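Local coordinates for exopolysaccharide biosynthesis protein (Pantoea stewartii subsp. stewartii DC283, PDB 6TGF), which modifies the glycan of the bacterial biofilm, probably as a hydrolase, and has a bacteriophage tailspike-like parallel beta-helix fold, at residues 233-239 with 269-275; 362-368 with 385-391; 187-191 with 201-205. One frame throughout, in Å; residues are numbered along the deposited sequence.

Contact 1: 233-239 with 269-275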
loop_
_atom_site.group_PDB
_atom_site.type_symbol
_atom_site.label_atom_id
_atom_site.label_comp_id
_atom_site.label_asym_id
_atom_site.label_seq_id
_atom_site.Cartn_x
_atom_site.Cartn_y
_atom_site.Cartn_z
ATOM N N TYR B 233 27.337 -10.095 9.331
ATOM C CA TYR B 233 26.544 -11.052 10.151
ATOM C C TYR B 233 25.163 -11.280 9.520
ATOM O O TYR B 233 24.500 -12.267 9.901
ATOM C CB TYR B 233 26.407 -10.560 11.596
ATOM C CG TYR B 233 27.638 -10.751 12.448
ATOM C CD1 TYR B 233 28.114 -12.019 12.743
ATOM C CD2 TYR B 233 28.323 -9.668 12.973
ATOM C CE1 TYR B 233 29.244 -12.206 13.523
ATOM C CE2 TYR B 233 29.452 -9.836 13.759
ATOM C CZ TYR B 233 29.916 -11.111 14.036
ATOM O OH TYR B 233 31.028 -11.287 14.810
ATOM N N ASN B 234 24.747 -10.411 8.592
ATOM C CA ASN B 234 23.430 -10.486 7.904
ATOM C C ASN B 234 23.483 -11.475 6.729
ATOM O O ASN B 234 22.407 -11.744 6.156
ATOM C CB ASN B 234 22.949 -9.105 7.449
ATOM C CG ASN B 234 22.491 -8.239 8.603
ATOM O OD1 ASN B 234 21.800 -8.712 9.504
ATOM N ND2 ASN B 234 22.862 -6.969 8.582
ATOM N N ARG B 235 24.667 -12.002 6.387
ATOM C CA ARG B 235 24.863 -12.974 5.272
ATOM C C ARG B 235 24.985 -14.404 5.818
ATOM O O ARG B 235 25.073 -15.333 4.990
ATOM C CB ARG B 235 26.094 -12.596 4.442
ATOM C CG ARG B 235 25.993 -11.223 3.792
ATOM C CD ARG B 235 27.027 -10.977 2.709
ATOM N NE ARG B 235 26.717 -11.696 1.477
ATOM C CZ ARG B 235 27.383 -12.748 0.997
ATOM N NH1 ARG B 235 28.437 -13.238 1.632
ATOM N NH2 ARG B 235 26.988 -13.306 -0.135
ATOM N N LEU B 236 24.985 -14.584 7.144
ATOM C CA LEU B 236 24.939 -15.923 7.796
ATOM C C LEU B 236 23.595 -16.588 7.475
ATOM O O LEU B 236 22.592 -15.859 7.325
ATOM C CB LEU B 236 25.127 -15.778 9.311
ATOM C CG LEU B 236 26.550 -15.502 9.793
ATOM C CD1 LEU B 236 26.556 -15.161 11.276
ATOM C CD2 LEU B 236 27.468 -16.686 9.528
ATOM N N SER B 237 23.587 -17.919 7.365
ATOM C CA SER B 237 22.377 -18.759 7.154
ATOM C C SER B 237 22.453 -19.995 8.056
ATOM O O SER B 237 23.497 -20.187 8.704
ATOM C CB SER B 237 22.219 -19.142 5.703
ATOM O OG SER B 237 23.213 -20.078 5.310
ATOM N N LEU B 238 21.391 -20.804 8.078
ATOM C CA LEU B 238 21.293 -22.029 8.918
ATOM C C LEU B 238 22.306 -23.081 8.447
ATOM O O LEU B 238 22.624 -23.973 9.258
ATOM C CB LEU B 238 19.862 -22.574 8.873
ATOM C CG LEU B 238 18.836 -21.798 9.700
ATOM C CD1 LEU B 238 17.425 -22.264 9.379
ATOM C CD2 LEU B 238 19.114 -21.935 11.188
ATOM N N PHE B 239 22.792 -22.989 7.201
ATOM C CA PHE B 239 23.893 -23.833 6.663
ATOM C C PHE B 239 25.126 -23.698 7.567
ATOM O O PHE B 239 25.798 -24.716 7.813
ATOM C CB PHE B 239 24.254 -23.458 5.221
ATOM C CG PHE B 239 23.319 -23.946 4.138
ATOM C CD1 PHE B 239 22.395 -24.956 4.368
ATOM C CD2 PHE B 239 23.395 -23.412 2.860
ATOM C CE1 PHE B 239 21.554 -25.397 3.357
ATOM C CE2 PHE B 239 22.556 -23.856 1.849
ATOM C CZ PHE B 239 21.637 -24.848 2.098
ATOM N N ILE B 269 19.200 -10.350 12.779
ATOM C CA ILE B 269 18.936 -11.303 11.654
ATOM C C ILE B 269 18.230 -12.546 12.211
ATOM O O ILE B 269 17.394 -13.124 11.488
ATOM C CB ILE B 269 20.212 -11.687 10.872
ATOM C CG1 ILE B 269 19.840 -12.364 9.547
ATOM C CG2 ILE B 269 21.152 -12.533 11.722
ATOM C CD1 ILE B 269 20.985 -13.016 8.807
ATOM N N CYS B 270 18.568 -12.946 13.439
ATOM C CA CYS B 270 17.885 -14.037 14.181
ATOM C C CYS B 270 18.036 -15.345 13.384
ATOM O O CYS B 270 19.182 -15.827 13.298
ATOM C CB CYS B 270 16.441 -13.632 14.463
ATOM S SG CYS B 270 15.630 -14.631 15.738
ATOM N N VAL B 271 16.957 -15.877 12.794
ATOM C CA VAL B 271 16.955 -17.181 12.059
ATOM C C VAL B 271 16.780 -16.909 10.560
ATOM O O VAL B 271 15.691 -16.452 10.163
ATOM C CB VAL B 271 15.862 -18.129 12.590
ATOM C CG1 VAL B 271 15.954 -19.507 11.953
ATOM C CG2 VAL B 271 15.900 -18.243 14.107
ATOM N N GLN B 272 17.816 -17.198 9.764
ATOM C CA GLN B 272 17.832 -17.010 8.289
ATOM C C GLN B 272 18.025 -18.371 7.611
ATOM O O GLN B 272 19.120 -18.949 7.749
ATOM C CB GLN B 272 18.944 -16.038 7.889
ATOM C CG GLN B 272 18.996 -15.743 6.395
ATOM C CD GLN B 272 17.758 -15.025 5.914
ATOM O OE1 GLN B 272 17.331 -14.031 6.497
ATOM N NE2 GLN B 272 17.174 -15.524 4.837
ATOM N N PHE B 273 16.993 -18.855 6.911
ATOM C CA PHE B 273 17.050 -20.045 6.023
ATOM C C PHE B 273 17.696 -19.657 4.696
ATOM O O PHE B 273 17.429 -18.580 4.170
ATOM C CB PHE B 273 15.655 -20.592 5.718
ATOM C CG PHE B 273 14.987 -21.359 6.831
ATOM C CD1 PHE B 273 14.200 -20.709 7.767
ATOM C CD2 PHE B 273 15.109 -22.738 6.912
ATOM C CE1 PHE B 273 13.569 -21.419 8.777
ATOM C CE2 PHE B 273 14.480 -23.446 7.925
ATOM C CZ PHE B 273 13.710 -22.785 8.854
ATOM N N PRO B 274 18.552 -20.520 4.107
ATOM C CA PRO B 274 18.902 -20.397 2.695
ATOM C C PRO B 274 17.765 -21.008 1.862
ATOM O O PRO B 274 16.845 -21.554 2.450
ATOM C CB PRO B 274 20.225 -21.165 2.575
ATOM C CG PRO B 274 20.201 -22.173 3.713
ATOM C CD PRO B 274 19.235 -21.646 4.758
ATOM N N ALA B 275 17.834 -20.887 0.534
ATOM C CA ALA B 275 16.844 -21.466 -0.405
ATOM C C ALA B 275 16.879 -22.995 -0.284
ATOM O O ALA B 275 17.979 -23.543 -0.065
ATOM C CB ALA B 275 17.128 -21.008 -1.815
#

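Contact 2: 362-368 with 385-391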
loop_
_atom_site.group_PDB
_atom_site.type_symbol
_atom_site.label_atom_id
_atom_site.label_comp_id
_atom_site.label_asym_id
_atom_site.label_seq_id
_atom_site.Cartn_x
_atom_site.Cartn_y
_atom_site.Cartn_z
ATOM N N CYS B 362 4.943 -12.523 2.157
ATOM C CA CYS B 362 5.279 -13.626 1.217
ATOM C C CYS B 362 5.263 -14.967 1.961
ATOM O O CYS B 362 6.335 -15.588 2.093
ATOM C CB CYS B 362 6.628 -13.363 0.559
ATOM S SG CYS B 362 6.667 -11.803 -0.363
ATOM N N LEU B 363 4.081 -15.381 2.432
ATOM C CA LEU B 363 3.854 -16.649 3.178
ATOM C C LEU B 363 2.840 -17.510 2.416
ATOM O O LEU B 363 1.753 -16.992 2.099
ATOM C CB LEU B 363 3.332 -16.326 4.583
ATOM C CG LEU B 363 4.172 -15.356 5.415
ATOM C CD1 LEU B 363 3.511 -15.096 6.760
ATOM C CD2 LEU B 363 5.588 -15.876 5.614
ATOM N N ARG B 364 3.185 -18.771 2.138
ATOM C CA ARG B 364 2.265 -19.781 1.548
ATOM C C ARG B 364 1.987 -20.867 2.592
ATOM O O ARG B 364 2.960 -21.437 3.121
ATOM C CB ARG B 364 2.854 -20.387 0.270
ATOM C CG ARG B 364 2.908 -19.424 -0.908
ATOM C CD ARG B 364 3.060 -20.127 -2.248
ATOM N NE ARG B 364 1.837 -20.134 -3.048
ATOM C CZ ARG B 364 1.371 -19.096 -3.742
ATOM N NH1 ARG B 364 2.012 -17.938 -3.734
ATOM N NH2 ARG B 364 0.254 -19.213 -4.440
ATOM N N PHE B 365 0.709 -21.125 2.882
ATOM C CA PHE B 365 0.235 -22.203 3.790
ATOM C C PHE B 365 -0.443 -23.297 2.956
ATOM O O PHE B 365 -1.600 -23.107 2.540
ATOM C CB PHE B 365 -0.701 -21.629 4.858
ATOM C CG PHE B 365 -0.119 -20.475 5.633
ATOM C CD1 PHE B 365 0.932 -20.672 6.515
ATOM C CD2 PHE B 365 -0.617 -19.191 5.476
ATOM C CE1 PHE B 365 1.469 -19.609 7.226
ATOM C CE2 PHE B 365 -0.079 -18.129 6.188
ATOM C CZ PHE B 365 0.963 -18.340 7.061
ATOM N N ASN B 366 0.271 -24.399 2.711
ATOM C CA ASN B 366 -0.217 -25.566 1.927
ATOM C C ASN B 366 -0.497 -26.730 2.881
ATOM O O ASN B 366 0.440 -27.147 3.584
ATOM C CB ASN B 366 0.788 -25.988 0.852
ATOM C CG ASN B 366 1.062 -24.905 -0.170
ATOM O OD1 ASN B 366 0.176 -24.124 -0.509
ATOM N ND2 ASN B 366 2.285 -24.857 -0.673
ATOM N N ASN B 367 -1.741 -27.220 2.907
ATOM C CA ASN B 367 -2.151 -28.463 3.618
ATOM C C ASN B 367 -1.785 -28.357 5.103
ATOM O O ASN B 367 -1.235 -29.336 5.645
ATOM C CB ASN B 367 -1.511 -29.701 2.983
ATOM C CG ASN B 367 -1.536 -29.667 1.470
ATOM O OD1 ASN B 367 -2.583 -29.863 0.856
ATOM N ND2 ASN B 367 -0.387 -29.421 0.861
ATOM N N VAL B 368 -2.077 -27.215 5.732
ATOM C CA VAL B 368 -1.830 -26.976 7.186
ATOM C C VAL B 368 -3.037 -27.510 7.966
ATOM O O VAL B 368 -4.166 -27.045 7.705
ATOM C CB VAL B 368 -1.560 -25.488 7.482
ATOM C CG1 VAL B 368 -1.453 -25.212 8.975
ATOM C CG2 VAL B 368 -0.314 -24.996 6.762
ATOM N N GLN B 385 0.730 -10.188 1.160
ATOM C CA GLN B 385 1.097 -11.240 0.173
ATOM C C GLN B 385 1.183 -12.602 0.871
ATOM O O GLN B 385 2.293 -13.157 0.941
ATOM C CB GLN B 385 2.426 -10.900 -0.503
ATOM C CG GLN B 385 2.312 -9.834 -1.580
ATOM C CD GLN B 385 3.533 -9.828 -2.465
ATOM O OE1 GLN B 385 3.493 -10.276 -3.610
ATOM N NE2 GLN B 385 4.639 -9.340 -1.928
ATOM N N TRP B 386 0.058 -13.112 1.378
ATOM C CA TRP B 386 -0.027 -14.466 1.989
ATOM C C TRP B 386 -1.090 -15.292 1.261
ATOM O O TRP B 386 -2.119 -14.722 0.857
ATOM C CB TRP B 386 -0.282 -14.399 3.499
ATOM C CG TRP B 386 -1.526 -13.674 3.909
ATOM C CD1 TRP B 386 -1.675 -12.328 4.072
ATOM C CD2 TRP B 386 -2.796 -14.260 4.247
ATOM N NE1 TRP B 386 -2.947 -12.034 4.482
ATOM C CE2 TRP B 386 -3.658 -13.198 4.598
ATOM C CE3 TRP B 386 -3.288 -15.569 4.284
ATOM C CZ2 TRP B 386 -4.986 -13.409 4.969
ATOM C CZ3 TRP B 386 -4.599 -15.776 4.656
ATOM C CH2 TRP B 386 -5.434 -14.710 4.994
ATOM N N TYR B 387 -0.822 -16.589 1.097
ATOM C CA TYR B 387 -1.654 -17.545 0.327
ATOM C C TYR B 387 -1.873 -18.796 1.187
ATOM O O TYR B 387 -0.905 -19.267 1.809
ATOM C CB TYR B 387 -0.987 -17.830 -1.023
ATOM C CG TYR B 387 -0.558 -16.597 -1.784
ATOM C CD1 TYR B 387 0.633 -15.950 -1.489
ATOM C CD2 TYR B 387 -1.347 -16.068 -2.792
ATOM C CE1 TYR B 387 1.028 -14.813 -2.175
ATOM C CE2 TYR B 387 -0.966 -14.932 -3.489
ATOM C CZ TYR B 387 0.226 -14.301 -3.179
ATOM O OH TYR B 387 0.611 -13.182 -3.859
ATOM N N ALA B 388 -3.116 -19.283 1.254
ATOM C CA ALA B 388 -3.513 -20.515 1.978
ATOM C C ALA B 388 -4.236 -21.458 1.009
ATOM O O ALA B 388 -5.232 -21.024 0.402
ATOM C CB ALA B 388 -4.377 -20.163 3.164
ATOM N N SER B 389 -3.739 -22.691 0.864
ATOM C CA SER B 389 -4.294 -23.738 -0.034
ATOM C C SER B 389 -4.592 -25.011 0.763
ATOM O O SER B 389 -3.644 -25.586 1.334
ATOM C CB SER B 389 -3.363 -24.033 -1.180
ATOM O OG SER B 389 -3.690 -25.271 -1.795
ATOM N N ALA B 390 -5.861 -25.432 0.779
ATOM C CA ALA B 390 -6.328 -26.740 1.293
ATOM C C ALA B 390 -5.890 -26.929 2.751
ATOM O O ALA B 390 -5.402 -28.023 3.088
ATOM C CB ALA B 390 -5.807 -27.843 0.404
ATOM N N CYS B 391 -6.068 -25.898 3.582
ATOM C CA CYS B 391 -5.793 -25.928 5.044
ATOM C C CYS B 391 -7.094 -26.247 5.789
ATOM O O CYS B 391 -8.126 -25.625 5.466
ATOM C CB CYS B 391 -5.201 -24.605 5.514
ATOM S SG CYS B 391 -3.666 -24.167 4.657
HETATM O O HOH W 1 -5.094 -30.638 2.686
#

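Contact 3: 187-191 with 201-205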
loop_
_atom_site.group_PDB
_atom_site.type_symbol
_atom_site.label_atom_id
_atom_site.label_comp_id
_atom_site.label_asym_id
_atom_site.label_seq_id
_atom_site.Cartn_x
_atom_site.Cartn_y
_atom_site.Cartn_z
ATOM N N LYS B 187 45.067 -19.272 11.057
ATOM C CA LYS B 187 43.930 -19.290 10.097
ATOM C C LYS B 187 43.783 -20.695 9.509
ATOM O O LYS B 187 44.817 -21.333 9.211
ATOM C CB LYS B 187 44.130 -18.246 8.995
ATOM C CG LYS B 187 44.050 -16.802 9.472
ATOM C CD LYS B 187 44.073 -15.780 8.358
ATOM C CE LYS B 187 44.744 -14.487 8.770
ATOM N NZ LYS B 187 44.266 -13.336 7.970
ATOM N N ILE B 188 42.537 -21.150 9.364
ATOM C CA ILE B 188 42.178 -22.465 8.760
ATOM C C ILE B 188 40.967 -22.254 7.846
ATOM O O ILE B 188 40.255 -21.249 8.030
ATOM C CB ILE B 188 41.932 -23.521 9.861
ATOM C CG1 ILE B 188 42.268 -24.936 9.387
ATOM C CG2 ILE B 188 40.518 -23.445 10.416
ATOM C CD1 ILE B 188 43.742 -25.179 9.180
ATOM N N LYS B 189 40.766 -23.161 6.890
ATOM C CA LYS B 189 39.684 -23.089 5.876
ATOM C C LYS B 189 38.804 -24.336 6.009
ATOM O O LYS B 189 39.284 -25.429 5.670
ATOM C CB LYS B 189 40.319 -22.953 4.489
ATOM C CG LYS B 189 39.471 -22.238 3.452
ATOM C CD LYS B 189 38.553 -23.160 2.692
ATOM C CE LYS B 189 37.457 -22.416 1.959
ATOM N NZ LYS B 189 38.015 -21.409 1.024
ATOM N N LEU B 190 37.577 -24.180 6.515
ATOM C CA LEU B 190 36.585 -25.281 6.645
ATOM C C LEU B 190 35.846 -25.436 5.310
ATOM O O LEU B 190 35.148 -24.485 4.913
ATOM C CB LEU B 190 35.614 -24.973 7.791
ATOM C CG LEU B 190 34.553 -26.040 8.066
ATOM C CD1 LEU B 190 35.189 -27.345 8.521
ATOM C CD2 LEU B 190 33.549 -25.557 9.100
ATOM N N LYS B 191 36.011 -26.587 4.646
ATOM C CA LYS B 191 35.391 -26.901 3.329
ATOM C C LYS B 191 33.865 -26.826 3.461
ATOM O O LYS B 191 33.224 -26.221 2.578
ATOM C CB LYS B 191 35.830 -28.285 2.841
ATOM C CG LYS B 191 35.316 -28.677 1.460
ATOM C CD LYS B 191 35.350 -30.170 1.196
ATOM C CE LYS B 191 34.191 -30.653 0.348
ATOM N NZ LYS B 191 32.928 -30.692 1.120
ATOM N N GLY B 201 30.644 -23.888 5.110
ATOM C CA GLY B 201 32.108 -23.745 5.219
ATOM C C GLY B 201 32.508 -22.288 5.364
ATOM O O GLY B 201 31.610 -21.423 5.358
ATOM N N GLY B 202 33.809 -22.017 5.492
ATOM C CA GLY B 202 34.347 -20.647 5.598
ATOM C C GLY B 202 35.749 -20.617 6.179
ATOM O O GLY B 202 36.364 -21.693 6.320
ATOM N N GLU B 203 36.230 -19.411 6.494
ATOM C CA GLU B 203 37.575 -19.144 7.065
ATOM C C GLU B 203 37.439 -18.974 8.580
ATOM O O GLU B 203 36.531 -18.238 9.012
ATOM C CB GLU B 203 38.176 -17.899 6.414
ATOM C CG GLU B 203 39.575 -17.569 6.899
ATOM C CD GLU B 203 40.347 -16.610 6.008
ATOM O OE1 GLU B 203 40.093 -16.604 4.783
ATOM O OE2 GLU B 203 41.201 -15.871 6.540
ATOM N N PHE B 204 38.313 -19.629 9.347
ATOM C CA PHE B 204 38.283 -19.656 10.832
ATOM C C PHE B 204 39.655 -19.259 11.384
ATOM O O PHE B 204 40.685 -19.636 10.794
ATOM C CB PHE B 204 37.838 -21.036 11.322
ATOM C CG PHE B 204 36.372 -21.313 11.116
ATOM C CD1 PHE B 204 35.889 -21.688 9.873
ATOM C CD2 PHE B 204 35.472 -21.180 12.162
ATOM C CE1 PHE B 204 34.538 -21.931 9.680
ATOM C CE2 PHE B 204 34.121 -21.424 11.968
ATOM C CZ PHE B 204 33.658 -21.799 10.728
ATOM N N VAL B 205 39.646 -18.518 12.496
ATOM C CA VAL B 205 40.856 -18.009 13.207
ATOM C C VAL B 205 40.878 -18.649 14.601
ATOM O O VAL B 205 39.870 -18.535 15.322
ATOM C CB VAL B 205 40.881 -16.465 13.242
ATOM C CG1 VAL B 205 39.635 -15.859 13.866
ATOM C CG2 VAL B 205 42.122 -15.929 13.930
HETATM O O HOH W 2 30.585 -23.928 2.418
#

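Contact 1: 233-239 with 269-275
Leu238 lays its CD1 methyl over the face of the Phe273 ring, 3.5 Å from the centroid and 14° off the ring normal, a CH-pi contact. The contact lies near the probable start of the tailspike-like parallel beta-helix: 269-275 carries the short strand 271-272, which pairs in parallel with strand 290-296, while 233-239 is part of the loop that leads to helix 252-265. CG of Leu238 stands anti to its own carbonyl carbon (chi1 -75°), and from there the two methyls reach into the other segment. CD1 also meets Val271 CG1 at 4.0 Å. The leucine touches Ile255 and Met258 of helix 252-265 as well, so one side chain ties strand, loop and helix together, and Phe273 continues the apolar cluster edge-to-face with Phe278. Next to it, Pro274 CG sits over one face of the Phe239 ring, at a spacing that is doubtful. A weak backbone hydrogen bond runs from Leu238 N to Gln272 O, 3.0 Å long and bent, and the same oxygen receives a CA-H...O contact from Ser237. At the other end the side chains of Ile269 and Asn234 lie alongside each other, pointing opposite ways. The isoleucine's CD1 lies 3.3 Å from Asn234 O and its CB 3.6 Å from Asn234 OD1, which places an apolar branch against a carbonyl and an amide oxygen. Asn234 also packs on Val300 of a second subunit. Gln272 rests its CB and CG against Leu236 O, then bends at chi2 (65°) and turns its amide away from the loop. There NE2 donates to Phe273 O at 3.1 Å, approaching tilted from the carbonyl plane, while OE1 is held by Arg294 NH2.

Contact 2: 362-368 with 385-391
Phe365 O takes the N-H of Ser389 at 2.7 Å (O to N), nearly straight, with a weaker CA-H...O contact from Ala388 CA. Cys391 SG lies close by as well and takes a weak N-H bond from Val368. The exchange repeats along parallel strands 363-366 and 386-389, whose axes approach to 4.6 Å, with 6° between their directions: Tyr387 N donates to Leu363 O, and Phe365 N returns a 2.7 Å bond to Tyr387 O. Strands of successive coils stacked in register and in parallel are characteristic of the parallel beta-helix. Both strands follow a corner, at Cys362 and Gln385, and both end at a residue of positive phi, Asn367 and Ala390. Beside this last pair a water donates to Asn367 OD1 and to Ala390 O (2.7 Å), bridging the two rungs, while Asn367 ND2 bonds Asn335 OD1.

Leu363, Phe365, Trp386 and Ala388 point to the buried face; Trp386 stacks on Phe419. The other face bears Arg364 and Tyr387. Bent at chi3 (106°), the arginine brings its guanidinium flat onto the tyrosine ring, centres 4.2 Å apart and planes 18° apart, with NH1 over the ring face but offset toward the rim. NH1 makes a further weak bond to Tyr304 O, while Tyr387 OH bonds Arg359 NH2 of the third subunit. The ring's electron-rich face thus probably helps to stabilise the guanidinium charge, while the hydroxyl ties these two rungs to the trimer interface.

Contact 3: 187-191 with 201-205
Strands 187-190 and 202-205 run antiparallel at 149°, their axes 4.7 Å apart at closest, and two hydrogen-bonded pairs join them. Ile188 and Phe204 exchange N-H...O bonds, 2.8 Å from Ile188 N to Phe204 O and 2.9 Å from Phe204 N to Ile188 O; Leu190 and Gly202 do the same, with Leu190 N 2.8 Å from Gly202 O. Between these pairs Lys189 faces Glu203 in a non-hydrogen-bonded position.

Phe204 carries the buried side. Its CB meets Ile188 CG2 at 3.7 Å. With CG of Leu190 opposite the backbone nitrogen (chi1 -179°), the leucine's CB and CD2 come against the CE1 and CZ side of the ring. The two strands form a beta hairpin in a mixed five-strand sheet: Lys189 and Lys191 bond through their backbones to strand 168-170, Val205 to strand 224-228. Trp226 of the latter touches both Ile188 and Phe204; Ile188 also touches Leu176, and Leu190 touches Val173, of helix 173-176.

On the opposite side the contact is polar and exposed. Glu203, extended beyond CG, crosses Lys187, its OE2 3.4 Å from the lysine CD. Lys187 NZ itself stays 4.2 Å from OE2, beyond a salt bridge, so any attraction of the charges is probably loose. At the loop end of the hairpin Gly201 N donates a 2.7 Å bond to a water.

The three contacts follow one another along the chain in the order 3, 1, 2. Contact 3 lies in the sheet ahead of the beta-helix, contact 1 near the apparent start of the beta-helix, and contact 2 on rungs further along. Contact 1 stands between the others in space too: its centre is about 18 Å from that of contact 3 and about 23 Å from that of contact 2, whereas contacts 2 and 3 are about 39 Å apart, centre to centre. None touches another; the nearest atoms of contacts 1 and 3 are about 6 Å apart. Ethanediol molecules, probably from the crystallisation liquor, sit beside Ser237 in contact 1 and Arg364 in contact 2.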